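Local atomic coordinates of tRNA threonylcarbamoyladenosine biosynthesis protein TsaB (Pseudomonas aeruginosa, PDB entry 5BR9), a protein that probably takes part, as a TsaB-type member of the KAE1/TsaD family, in making the threonylcarbamoyladenosine modification of tRNA. Residues A[9-14]-A[24-29]; A[32-37]-A[193-198]; A[68-73]-A[82-87]. All coordinates share one frame; numbering follows the deposited sequence. Where two conformers were deposited one is given.

Interaction 1 of 3, residues A[9-14]-A[24-29]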
loop_
_atom_site.group_PDB
_atom_site.type_symbol
_atom_site.label_atom_id
_atom_site.label_comp_id
_atom_site.label_asym_id
_atom_site.label_seq_id
_atom_site.Cartn_x
_atom_site.Cartn_y
_atom_site.Cartn_z
ATOM N N MET A 9 26.298 1.845 16.956
ATOM C CA MET A 9 25.403 2.912 16.532
ATOM C C MET A 9 24.383 2.437 15.507
ATOM O O MET A 9 24.715 1.684 14.603
ATOM C CB MET A 9 26.202 4.093 16.002
ATOM C CG MET A 9 26.872 4.842 17.153
ATOM S SD MET A 9 27.414 6.505 16.744
ATOM C CE MET A 9 28.798 6.154 15.657
ATOM N N SER A 10 23.134 2.878 15.667
ATOM C CA SER A 10 22.037 2.374 14.855
ATOM C C SER A 10 21.874 3.114 13.544
ATOM O O SER A 10 22.088 4.318 13.456
ATOM C CB SER A 10 20.715 2.464 15.625
ATOM O OG SER A 10 20.696 1.585 16.731
ATOM N N THR A 11 21.441 2.387 12.528
ATOM C CA THR A 11 21.106 3.019 11.273
ATOM C C THR A 11 19.607 2.845 11.067
ATOM O O THR A 11 19.117 1.730 10.988
ATOM C CB THR A 11 21.926 2.433 10.105
ATOM O OG1 THR A 11 23.320 2.645 10.366
ATOM C CG2 THR A 11 21.585 3.125 8.804
ATOM N N LEU A 12 18.884 3.956 11.042
ATOM C CA LEU A 12 17.419 3.941 10.931
ATOM C C LEU A 12 16.929 4.734 9.736
ATOM O O LEU A 12 17.376 5.855 9.495
ATOM C CB LEU A 12 16.756 4.506 12.201
ATOM C CG LEU A 12 17.009 3.804 13.529
ATOM C CD1 LEU A 12 16.325 4.565 14.678
ATOM C CD2 LEU A 12 16.546 2.326 13.475
ATOM N N LEU A 13 15.959 4.163 9.033
ATOM C CA LEU A 13 15.326 4.811 7.886
ATOM C C LEU A 13 13.901 5.217 8.285
ATOM O O LEU A 13 13.160 4.428 8.895
ATOM C CB LEU A 13 15.306 3.856 6.663
ATOM C CG LEU A 13 14.689 4.358 5.355
ATOM C CD1 LEU A 13 15.509 5.534 4.805
ATOM C CD2 LEU A 13 14.573 3.236 4.312
ATOM N N ALA A 14 13.531 6.449 7.954
ATOM C CA ALA A 14 12.220 6.971 8.294
ATOM C C ALA A 14 11.538 7.556 7.067
ATOM O O ALA A 14 12.195 8.153 6.215
ATOM C CB ALA A 14 12.327 8.028 9.383
ATOM N N VAL A 24 11.576 11.785 3.830
ATOM C CA VAL A 24 12.383 10.637 4.197
ATOM C C VAL A 24 13.535 11.126 5.064
ATOM O O VAL A 24 14.018 12.243 4.914
ATOM C CB VAL A 24 12.892 9.885 2.939
ATOM C CG1 VAL A 24 11.710 9.390 2.082
ATOM C CG2 VAL A 24 13.807 10.783 2.108
ATOM N N ALA A 25 13.994 10.290 5.973
ATOM C CA ALA A 25 15.077 10.710 6.841
ATOM C C ALA A 25 15.911 9.497 7.179
ATOM O O ALA A 25 15.441 8.354 7.095
ATOM C CB ALA A 25 14.543 11.400 8.102
ATOM N N LEU A 26 17.168 9.746 7.511
ATOM C CA LEU A 26 18.107 8.679 7.767
ATOM C C LEU A 26 18.981 9.034 8.939
ATOM O O LEU A 26 19.519 10.152 9.003
ATOM C CB LEU A 26 18.955 8.425 6.525
ATOM C CG LEU A 26 20.014 7.343 6.687
ATOM C CD1 LEU A 26 19.343 5.991 6.754
ATOM C CD2 LEU A 26 20.967 7.389 5.524
ATOM N N LEU A 27 19.118 8.080 9.859
ATOM C CA LEU A 27 20.062 8.194 10.968
ATOM C C LEU A 27 21.199 7.249 10.657
ATOM O O LEU A 27 20.966 6.080 10.326
ATOM C CB LEU A 27 19.437 7.848 12.329
ATOM C CG LEU A 27 20.412 7.775 13.517
ATOM C CD1 LEU A 27 20.916 9.158 13.915
ATOM C CD2 LEU A 27 19.812 7.060 14.738
ATOM N N HIS A 28 22.419 7.777 10.716
ATOM C CA HIS A 28 23.607 6.993 10.444
ATOM C C HIS A 28 24.776 7.594 11.225
ATOM O O HIS A 28 24.990 8.802 11.168
ATOM C CB HIS A 28 23.913 6.956 8.943
ATOM C CG HIS A 28 25.119 6.138 8.598
ATOM N ND1 HIS A 28 26.319 6.697 8.206
ATOM C CD2 HIS A 28 25.313 4.793 8.608
ATOM C CE1 HIS A 28 27.198 5.735 7.980
ATOM N NE2 HIS A 28 26.612 4.572 8.215
ATOM N N GLU A 29 25.495 6.754 11.967
ATOM C CA GLU A 29 26.632 7.203 12.778
ATOM C C GLU A 29 26.310 8.425 13.651
ATOM O O GLU A 29 27.154 9.292 13.836
ATOM C CB GLU A 29 27.825 7.531 11.876
ATOM C CG GLU A 29 29.034 6.649 12.075
ATOM C CD GLU A 29 28.992 5.408 11.217
ATOM O OE1 GLU A 29 28.354 4.420 11.642
ATOM O OE2 GLU A 29 29.594 5.425 10.118
HETATM O O HOH W 1 25.085 3.890 12.220
#

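Interaction 2 of 3, residues A[32-37]-A[193-198]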
loop_
_atom_site.group_PDB
_atom_site.type_symbol
_atom_site.label_atom_id
_atom_site.label_comp_id
_atom_site.label_asym_id
_atom_site.label_seq_id
_atom_site.Cartn_x
_atom_site.Cartn_y
_atom_site.Cartn_z
ATOM N N ALA A 32 21.750 12.855 11.484
ATOM C CA ALA A 32 20.434 12.788 10.858
ATOM C C ALA A 32 20.489 13.513 9.517
ATOM O O ALA A 32 21.154 14.538 9.381
ATOM C CB ALA A 32 19.345 13.389 11.777
ATOM N N LEU A 33 19.827 12.941 8.520
ATOM C CA LEU A 33 19.754 13.525 7.184
ATOM C C LEU A 33 18.306 13.384 6.694
ATOM O O LEU A 33 17.709 12.320 6.853
ATOM C CB LEU A 33 20.725 12.818 6.244
ATOM C CG LEU A 33 20.955 13.490 4.902
ATOM C CD1 LEU A 33 21.753 14.765 5.110
ATOM C CD2 LEU A 33 21.661 12.552 3.950
ATOM N N SER A 34 17.718 14.435 6.132
ATOM C CA SER A 34 16.329 14.330 5.689
ATOM C C SER A 34 16.068 15.104 4.414
ATOM O O SER A 34 16.836 15.995 4.050
ATOM C CB SER A 34 15.353 14.810 6.779
ATOM O OG SER A 34 15.479 16.203 7.029
ATOM N N HIS A 35 14.983 14.729 3.738
ATOM C CA HIS A 35 14.504 15.486 2.592
ATOM C C HIS A 35 12.979 15.488 2.578
ATOM O O HIS A 35 12.325 14.520 2.974
ATOM C CB HIS A 35 15.085 14.931 1.288
ATOM C CG HIS A 35 16.540 15.255 1.098
ATOM N ND1 HIS A 35 16.987 16.517 0.767
ATOM C CD2 HIS A 35 17.647 14.484 1.218
ATOM C CE1 HIS A 35 18.305 16.507 0.683
ATOM N NE2 HIS A 35 18.730 15.287 0.957
ATOM N N TYR A 36 12.426 16.610 2.138
ATOM C CA TYR A 36 11.013 16.908 2.301
ATOM C C TYR A 36 10.480 17.591 1.031
ATOM O O TYR A 36 11.067 18.553 0.550
ATOM C CB TYR A 36 10.859 17.792 3.553
ATOM C CG TYR A 36 9.480 18.285 3.956
ATOM C CD1 TYR A 36 8.785 17.683 5.008
ATOM C CD2 TYR A 36 8.910 19.400 3.349
ATOM C CE1 TYR A 36 7.536 18.155 5.418
ATOM C CE2 TYR A 36 7.655 19.876 3.749
ATOM C CZ TYR A 36 6.973 19.254 4.782
ATOM O OH TYR A 36 5.739 19.733 5.182
ATOM N N GLU A 37 9.384 17.076 0.475
ATOM C CA GLU A 37 8.771 17.687 -0.708
ATOM C C GLU A 37 7.248 17.726 -0.592
ATOM O O GLU A 37 6.642 16.769 -0.120
ATOM C CB GLU A 37 9.153 16.924 -1.977
ATOM C CG GLU A 37 10.598 17.065 -2.404
ATOM C CD GLU A 37 10.920 16.249 -3.649
ATOM O OE1 GLU A 37 9.990 15.897 -4.412
ATOM O OE2 GLU A 37 12.113 15.947 -3.853
ATOM N N LEU A 193 2.744 20.252 9.288
ATOM C CA LEU A 193 2.610 18.894 8.788
ATOM C C LEU A 193 3.706 17.996 9.398
ATOM O O LEU A 193 4.678 18.503 9.940
ATOM C CB LEU A 193 2.695 18.894 7.251
ATOM C CG LEU A 193 1.619 19.687 6.489
ATOM C CD1 LEU A 193 1.813 19.572 4.977
ATOM C CD2 LEU A 193 0.206 19.207 6.883
ATOM N N PRO A 194 3.518 16.664 9.360
ATOM C CA PRO A 194 4.548 15.717 9.797
ATOM C C PRO A 194 5.829 15.842 8.978
ATOM O O PRO A 194 5.766 16.190 7.820
ATOM C CB PRO A 194 3.893 14.354 9.565
ATOM C CG PRO A 194 2.453 14.619 9.651
ATOM C CD PRO A 194 2.255 15.972 9.037
ATOM N N HIS A 195 6.970 15.561 9.587
ATOM C CA HIS A 195 8.262 15.660 8.921
ATOM C C HIS A 195 9.088 14.419 9.315
ATOM O O HIS A 195 9.191 14.079 10.500
ATOM C CB HIS A 195 8.940 16.960 9.334
ATOM C CG HIS A 195 10.088 17.369 8.476
ATOM N ND1 HIS A 195 11.200 16.575 8.286
ATOM C CD2 HIS A 195 10.333 18.523 7.812
ATOM C CE1 HIS A 195 12.057 17.203 7.501
ATOM N NE2 HIS A 195 11.559 18.391 7.208
ATOM N N ALA A 196 9.644 13.721 8.332
ATOM C CA ALA A 196 10.395 12.493 8.598
ATOM C C ALA A 196 11.555 12.709 9.575
ATOM O O ALA A 196 11.948 11.787 10.299
ATOM C CB ALA A 196 10.907 11.906 7.303
ATOM N N GLU A 197 12.101 13.919 9.600
ATOM C CA GLU A 197 13.166 14.243 10.557
ATOM C C GLU A 197 12.713 14.019 12.007
ATOM O O GLU A 197 13.458 13.503 12.846
ATOM C CB GLU A 197 13.639 15.682 10.377
ATOM C CG GLU A 197 14.649 16.106 11.429
ATOM C CD GLU A 197 15.184 17.509 11.224
ATOM O OE1 GLU A 197 14.762 18.188 10.264
ATOM O OE2 GLU A 197 16.037 17.929 12.032
ATOM N N ASP A 198 11.480 14.408 12.301
ATOM C CA ASP A 198 10.957 14.263 13.655
ATOM C C ASP A 198 10.418 12.850 13.886
ATOM O O ASP A 198 10.470 12.334 15.011
ATOM C CB ASP A 198 9.901 15.336 13.908
ATOM C CG ASP A 198 10.441 16.726 13.619
ATOM O OD1 ASP A 198 11.323 17.196 14.382
ATOM O OD2 ASP A 198 10.027 17.329 12.604
#

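Interaction 3 of 3, residues A[68-73]-A[82-87]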
loop_
_atom_site.group_PDB
_atom_site.type_symbol
_atom_site.label_atom_id
_atom_site.label_comp_id
_atom_site.label_asym_id
_atom_site.label_seq_id
_atom_site.Cartn_x
_atom_site.Cartn_y
_atom_site.Cartn_z
ATOM N N ILE A 68 12.978 0.119 9.970
ATOM C CA ILE A 68 12.295 1.125 9.146
ATOM C C ILE A 68 11.103 1.683 9.892
ATOM O O ILE A 68 10.242 0.927 10.350
ATOM C CB ILE A 68 11.855 0.547 7.799
ATOM C CG1 ILE A 68 13.031 -0.147 7.102
ATOM C CG2 ILE A 68 11.313 1.654 6.929
ATOM C CD1 ILE A 68 12.641 -0.923 5.878
ATOM N N ALA A 69 11.079 3.004 10.049
ATOM C CA ALA A 69 9.991 3.688 10.727
ATOM C C ALA A 69 9.101 4.423 9.741
ATOM O O ALA A 69 9.583 4.919 8.724
ATOM C CB ALA A 69 10.544 4.654 11.749
ATOM N N PHE A 70 7.809 4.515 10.049
ATOM C CA PHE A 70 6.885 5.242 9.186
ATOM C C PHE A 70 5.746 5.866 10.002
ATOM O O PHE A 70 5.395 5.354 11.063
ATOM C CB PHE A 70 6.298 4.321 8.110
ATOM C CG PHE A 70 5.406 3.246 8.655
ATOM C CD1 PHE A 70 4.018 3.382 8.603
ATOM C CD2 PHE A 70 5.942 2.104 9.223
ATOM C CE1 PHE A 70 3.192 2.392 9.113
ATOM C CE2 PHE A 70 5.115 1.109 9.733
ATOM C CZ PHE A 70 3.754 1.252 9.685
ATOM N N GLY A 71 5.166 6.953 9.497
ATOM C CA GLY A 71 3.977 7.508 10.090
ATOM C C GLY A 71 2.761 6.652 9.762
ATOM O O GLY A 71 2.429 6.464 8.597
ATOM N N ARG A 72 2.090 6.128 10.783
ATOM C CA ARG A 72 0.968 5.216 10.558
ATOM C C ARG A 72 -0.368 5.953 10.529
ATOM O O ARG A 72 -1.426 5.349 10.679
ATOM C CB ARG A 72 0.950 4.123 11.635
ATOM C CG ARG A 72 1.048 4.638 13.077
ATOM C CD ARG A 72 -0.317 4.930 13.691
ATOM N NE ARG A 72 -0.246 5.002 15.149
ATOM C CZ ARG A 72 -0.976 5.830 15.894
ATOM N NH1 ARG A 72 -1.820 6.675 15.314
ATOM N NH2 ARG A 72 -0.854 5.821 17.220
ATOM N N GLY A 73 -0.318 7.260 10.328
ATOM C CA GLY A 73 -1.510 8.073 10.397
ATOM C C GLY A 73 -1.670 8.609 11.811
ATOM O O GLY A 73 -0.809 8.381 12.667
ATOM N N ILE A 82 -0.042 3.546 1.332
ATOM C CA ILE A 82 1.183 3.424 0.558
ATOM C C ILE A 82 2.390 3.208 1.475
ATOM O O ILE A 82 3.190 2.294 1.256
ATOM C CB ILE A 82 1.383 4.657 -0.337
ATOM C CG1 ILE A 82 0.333 4.685 -1.447
ATOM C CG2 ILE A 82 2.782 4.681 -0.933
ATOM C CD1 ILE A 82 0.098 6.091 -2.010
ATOM N N ALA A 83 2.528 4.049 2.497
ATOM C CA ALA A 83 3.631 3.889 3.441
ATOM C C ALA A 83 3.610 2.492 4.045
ATOM O O ALA A 83 4.642 1.821 4.083
ATOM C CB ALA A 83 3.576 4.956 4.551
ATOM N N ILE A 84 2.433 2.044 4.487
ATOM C CA ILE A 84 2.318 0.740 5.131
ATOM C C ILE A 84 2.863 -0.387 4.235
ATOM O O ILE A 84 3.743 -1.157 4.655
ATOM C CB ILE A 84 0.874 0.466 5.548
ATOM C CG1 ILE A 84 0.494 1.373 6.713
ATOM C CG2 ILE A 84 0.699 -0.995 5.930
ATOM C CD1 ILE A 84 -0.976 1.336 7.087
ATOM N N GLY A 85 2.361 -0.473 3.005
ATOM C CA GLY A 85 2.795 -1.502 2.074
ATOM C C GLY A 85 4.272 -1.483 1.719
ATOM O O GLY A 85 4.974 -2.504 1.799
ATOM N N VAL A 86 4.761 -0.314 1.340
ATOM C CA VAL A 86 6.145 -0.189 0.929
ATOM C C VAL A 86 7.094 -0.552 2.079
ATOM O O VAL A 86 8.051 -1.307 1.888
ATOM C CB VAL A 86 6.419 1.232 0.390
ATOM C CG1 VAL A 86 7.913 1.454 0.167
ATOM C CG2 VAL A 86 5.626 1.458 -0.902
ATOM N N VAL A 87 6.815 -0.041 3.272
ATOM C CA VAL A 87 7.664 -0.317 4.421
ATOM C C VAL A 87 7.666 -1.826 4.725
ATOM O O VAL A 87 8.717 -2.429 4.937
ATOM C CB VAL A 87 7.219 0.520 5.639
ATOM C CG1 VAL A 87 7.880 0.028 6.887
ATOM C CG2 VAL A 87 7.566 1.980 5.407
#

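Interaction 1 of 3, residues A[9-14]-A[24-29]
The His28 ring lies beside Thr11, whose OG1 sits at the ring edge near its plane, 3.4 Å from His28 CD2. The two side chains run side by side and point the same way; CG of His28, anti to the backbone N (chi1 -179°), starts the ring out beside Thr11. Over one face of the imidazole, displaced toward the rim, is OE1 of the poorly ordered Glu29. Thr11 OG1 is also bonded to a water at 2.8 Å, and this water accepts the Glu29 N-H, its O lying 2.9 Å from Glu29 N. The water thus bridges the two segments just outside the paired strands. Farther out, CE of Met9 is modelled 3.6 Å from Glu29 CG, the two side chains crossing at about a right angle, but this contact is as loosely defined as the position of OE1.

Beyond Thr11 the segments form the antiparallel hairpin of strands 12-16 and 21-28, part of a mixed sheet consistent with the ASKHA-type nucleotide-binding fold to which the TsaB family is assigned. Leu12 and Leu27 are a hydrogen-bonded pair with unequal bonds: Leu27 N to Leu12 O is short and nearly straight (2.8 Å, 172°), while Leu12 N to Leu27 O is longer and more bent (3.1 Å, 146°). Ala14 and Ala25 form a second hydrogen-bonded pair. Between them, Leu13 and Leu26 form a non-hydrogen-bonded pair, and CD1 of Leu26 folds back to within 3.4 Å of Leu12 O. Leu26 faces helix 43-58 through Leu54 and Ala58. On the other face of the sheet, Ala14, Ala25 and Leu27 meet Leu199 and Leu200 of helix 196-208.

Interaction 2 of 3, residues A[32-37]-A[193-198]
His195, whose ring packs against Tyr36, accepts the backbone N-H of Glu197 on ND1, with 3.1 Å from Glu197 N to His195 ND1 and an angle of 157° at the hydrogen. The donor lies close to the imidazole plane, so the bond holds the ring edge-on to the first turn of the helix; it is an N-cap interaction, with His195 directly ahead of helix 196-208. Tyr36 comes over one face of the fixed imidazole, placing its CD1 3.3 Å from His195 CD2. The planes are nearly parallel, 15° apart, yet slid so far that the rings barely overlap, their centroids being 4.6 Å apart.

This helix follows the last strand of the second sheet, 187-189, and returns the chain to the first sheet, where its N-terminal end and the residues leading into it meet strand 31-38, the outermost strand on that side within the chain. Residues just before the helix also meet Tyr36: the Pro194 carbonyl oxygen lies at its edge in plane, 3.6 Å from Tyr36 CE1, and Leu193, crossing Tyr36 at about a right angle, brings CB to 3.8 Å from Tyr36 OH. Two residues earlier on the strand, Ser34 OG, turned between its backbone N and carbonyl carbon (chi1 67°), stands at the imidazole edge, 3.6 Å from His195 CE1, and also touches Glu197 CB. Arg110 of helix 103-115 packs on both Tyr36 and His195, and Ser23 OG is hydrogen-bonded to Ala196 N.

Interaction 3 of 3, residues A[68-73]-A[82-87]
Val87 wedges its two methyls between Ile68 and Phe70, at the centre of an apolar side-chain contact, with no hydrogen bond across it, between strand 67-71 and helix 77-94. These are the first two elements of a beta-alpha-beta unit that is completed by the parallel strand 98-101 in the same sheet. CG1 of Val87 takes up both partners, lying 3.8 Å from Ile68 CG2 and 3.7 Å from Phe70 CD2. Its CG2 branch lies nearest the root of the aromatic side chain, 3.8 Å from Phe70 CB, while still beside Ile68 CG2. The side chains of Ile68 and Val87 slide past each other in opposite directions.

The phenyl group is met from three positions of the helix, each time at an oblique approach. Besides Val87 on the CD2 side, Ile84 brings CG1 to 3.8 Å from Phe70 CE1, and Ala83 CB stands 4.4 Å from Phe70 CD1. CB of Phe70 points toward the helix, and CG is set between the backbone N and the carbonyl carbon (chi1 67°). Strand and helix run nearly antiparallel, with 169° between the short segments; the nearest CA pairs are Ile68 with Val87 and Phe70 with Ala83.

In the next shell, Leu15 of strand 12-16 touches Ala83 and Val87, while Val98 and Ala100 of strand 98-101 reach Val87 and Phe70. Ile84 also packs on Ile82 of the second subunit, so this helix serves the dimer interface as well as the sheet. Next to Gly71, Arg72 forms a salt bridge with Glu149. Along the helix, Val87 and Ala83 are tied one turn apart by the backbone bond from Val87 N to Ala83 O, 3.0 Å long.

In the fold
All three contacts belong to one sheet and the helices packed on it. Interaction 3 is fully buried and made by apolar side chains, whereas interactions 1 and 2 are partly buried; interaction 1 runs out to one exposed end, at Met9 and Glu29. Only interaction 1 pairs strand with strand, through backbone hydrogen bonds; the other two set a helix against a strand, interaction 2 through a slid ring pair and van der Waals touches, its hydrogen-bonded cap lying inside segment 193-198. Interaction 1 probably joins each of the others by a backbone hydrogen bond, Leu13 O with Ala69 N and Leu26 N with Leu33 O. Interactions 2 and 3 do not touch, their nearest atoms being about 7 Å apart.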